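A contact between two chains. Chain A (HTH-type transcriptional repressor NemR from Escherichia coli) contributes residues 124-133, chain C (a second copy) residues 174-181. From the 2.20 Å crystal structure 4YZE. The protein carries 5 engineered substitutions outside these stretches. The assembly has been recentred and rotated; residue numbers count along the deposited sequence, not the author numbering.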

# COMPACT_ATOMS: atom_id res chain seq x y z
N MET A 124 10.21 12.48 9.66
CA MET A 124 8.99 12.32 8.86
C MET A 124 8.46 10.88 8.83
O MET A 124 7.25 10.66 8.96
CB MET A 124 9.17 12.86 7.44
CG MET A 124 9.27 14.38 7.37
SD MET A 124 9.14 14.97 5.67
CE MET A 124 7.41 14.58 5.35
N ARG A 125 9.34 9.90 8.63
CA ARG A 125 8.92 8.50 8.69
C ARG A 125 8.26 8.22 10.04
O ARG A 125 7.24 7.52 10.11
CB ARG A 125 10.12 7.56 8.48
CG ARG A 125 9.79 6.08 8.63
CD ARG A 125 10.99 5.32 9.22
NE ARG A 125 11.21 5.63 10.64
CZ ARG A 125 10.54 5.09 11.65
NH1 ARG A 125 9.59 4.19 11.42
NH2 ARG A 125 10.83 5.43 12.91
N SER A 126 8.82 8.80 11.10
CA SER A 126 8.30 8.60 12.44
C SER A 126 6.95 9.28 12.63
O SER A 126 6.06 8.74 13.29
CB SER A 126 9.32 9.11 13.47
OG SER A 126 8.78 9.19 14.77
N ALA A 127 6.78 10.45 12.02
CA ALA A 127 5.47 11.11 12.01
C ALA A 127 4.41 10.22 11.35
O ALA A 127 3.26 10.19 11.80
CB ALA A 127 5.54 12.44 11.30
N MET A 128 4.79 9.52 10.29
CA MET A 128 3.86 8.63 9.59
C MET A 128 3.58 7.39 10.42
O MET A 128 2.46 6.91 10.46
CB MET A 128 4.43 8.19 8.25
CG MET A 128 4.62 9.34 7.28
SD MET A 128 5.32 8.76 5.73
CE MET A 128 3.92 7.86 5.04
N ASP A 129 4.61 6.87 11.07
CA ASP A 129 4.47 5.65 11.85
C ASP A 129 3.46 5.99 12.95
O ASP A 129 2.48 5.29 13.14
CB ASP A 129 5.82 5.23 12.41
CG ASP A 129 5.81 3.84 13.01
OD1 ASP A 129 4.85 3.08 12.74
OD2 ASP A 129 6.76 3.49 13.73
N LYS A 130 3.70 7.11 13.62
CA LYS A 130 2.79 7.64 14.63
C LYS A 130 1.38 7.85 14.09
O LYS A 130 0.40 7.53 14.77
CB LYS A 130 3.36 8.95 15.18
CG LYS A 130 2.31 9.90 15.72
CD LYS A 130 2.12 9.75 17.22
CE LYS A 130 2.56 11.02 17.95
NZ LYS A 130 3.84 11.56 17.42
N GLY A 131 1.27 8.38 12.88
CA GLY A 131 -0.04 8.56 12.25
C GLY A 131 -0.80 7.25 12.17
O GLY A 131 -1.95 7.14 12.61
N ALA A 132 -0.14 6.24 11.60
CA ALA A 132 -0.68 4.91 11.47
C ALA A 132 -1.05 4.29 12.84
O ALA A 132 -2.14 3.70 12.99
CB ALA A 132 0.29 4.03 10.74
N ARG A 133 -0.15 4.40 13.82
CA ARG A 133 -0.42 3.84 15.16
C ARG A 133 -1.70 4.41 15.77
O ARG A 133 -2.49 3.66 16.36
CB ARG A 133 0.77 4.05 16.11
CG ARG A 133 1.82 2.94 16.04
CD ARG A 133 2.74 2.91 17.31
NE ARG A 133 3.07 4.26 17.72
CZ ARG A 133 4.02 5.00 17.15
NH1 ARG A 133 4.75 4.48 16.16
NH2 ARG A 133 4.25 6.23 17.56
N LEU C 174 3.72 -2.49 3.21
CA LEU C 174 3.87 -1.04 3.34
C LEU C 174 4.00 -0.65 4.79
O LEU C 174 4.85 0.16 5.14
CB LEU C 174 2.66 -0.32 2.76
CG LEU C 174 2.79 0.32 1.40
CD1 LEU C 174 1.68 1.30 1.23
CD2 LEU C 174 4.15 1.01 1.33
N GLN C 175 3.13 -1.22 5.63
CA GLN C 175 3.15 -0.91 7.05
C GLN C 175 4.47 -1.36 7.68
O GLN C 175 5.01 -0.70 8.57
CB GLN C 175 1.93 -1.54 7.75
CG GLN C 175 1.67 -0.99 9.14
CD GLN C 175 1.93 0.52 9.25
OE1 GLN C 175 1.61 1.28 8.33
NE2 GLN C 175 2.50 0.94 10.37
N ALA C 176 5.00 -2.49 7.21
CA ALA C 176 6.30 -2.97 7.71
C ALA C 176 7.41 -1.99 7.33
O ALA C 176 8.37 -1.79 8.08
CB ALA C 176 6.59 -4.34 7.14
N LYS C 177 7.28 -1.42 6.14
CA LYS C 177 8.31 -0.54 5.59
C LYS C 177 8.27 0.77 6.37
O LYS C 177 9.32 1.30 6.77
CB LYS C 177 8.00 -0.29 4.11
CG LYS C 177 9.08 0.41 3.31
CD LYS C 177 8.53 0.81 1.94
CE LYS C 177 9.52 1.64 1.12
NZ LYS C 177 8.91 2.16 -0.15
N ILE C 178 7.07 1.28 6.61
CA ILE C 178 6.92 2.51 7.37
C ILE C 178 7.38 2.36 8.82
O ILE C 178 8.08 3.22 9.32
CB ILE C 178 5.49 3.06 7.31
CG1 ILE C 178 5.11 3.39 5.87
CG2 ILE C 178 5.35 4.32 8.17
CD1 ILE C 178 3.60 3.67 5.69
N SER C 179 7.01 1.25 9.48
CA SER C 179 7.33 1.08 10.90
C SER C 179 8.70 0.46 11.15
O SER C 179 9.15 0.38 12.29
CB SER C 179 6.27 0.21 11.58
OG SER C 179 6.07 -1.01 10.87
N ARG C 180 9.38 0.04 10.08
CA ARG C 180 10.61 -0.76 10.21
C ARG C 180 10.39 -1.96 11.15
O ARG C 180 11.14 -2.17 12.09
CB ARG C 180 11.78 0.07 10.73
CG ARG C 180 11.85 1.50 10.22
CD ARG C 180 11.90 1.54 8.73
NE ARG C 180 13.09 0.91 8.19
CZ ARG C 180 13.15 0.38 6.97
NH1 ARG C 180 12.07 0.38 6.18
NH2 ARG C 180 14.29 -0.17 6.54
N SER C 181 9.35 -2.75 10.88
CA SER C 181 9.02 -3.86 11.78
C SER C 181 8.46 -5.07 11.02
O SER C 181 7.79 -4.91 10.01
CB SER C 181 8.00 -3.38 12.81
OG SER C 181 7.47 -4.47 13.54
O HOH W 1 7.84 1.43 14.51

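A single direct hydrogen bond joins the two stretches, and it uses a carbonyl in the last turn of a helix. Arg125(A) NH1 donates to Ile178(C) O at 2.8 Å. The helix of chain C stops at Ser179(C), and Arg180(C) follows with positive phi. Ile178(C) is the next-to-last residue of the helix, and its carbonyl is within reach of the arginine. The oxygen lies at the edge of the guanidinium, near its plane, where the N-H groups point. Over one face of the same group lies Arg180(C), with its CG 3.7 Å from Arg125(A) NH1. This is an aliphatic carbon, so the two arginines meet without bringing their charged ends together. Arg180(C) turns its own NH1 back to Lys177(C) O, 3.0 Å away.

The two helices run at 130° to each other, and their axes come no closer than 9.5 Å. The nearest CA atoms are those of Asp129(A) and Ser179(C), 5.5 Å apart. Ile178(C) has the largest area covered in this contact. Its CG2 lies 4.0 Å from Met128(A) CB, an apolar contact, and 3.9 Å from Asp129(A) N.

Asp129(A) has several neighbours. Its OD1 is 3.4 Å from Ser179(C) CB, a carbon, so this is packing only. Ser179(C) OG donates a hydrogen bond to Gln175(C) O, 2.6 Å away in its own helix. A water bridges the chains, donating to Asp129(A) OD2 at 2.5 Å and to Ser179(C) O at 2.8 Å. Within chain A, Arg133(A) NH1 forms a salt bridge with Asp129(A) OD2 at 3.3 Å.

Gln175(C) packs its NE2 against Ala132(A) CB at 3.8 Å. Its OE1 is buried by the contact and has no hydrogen-bonding partner in the model.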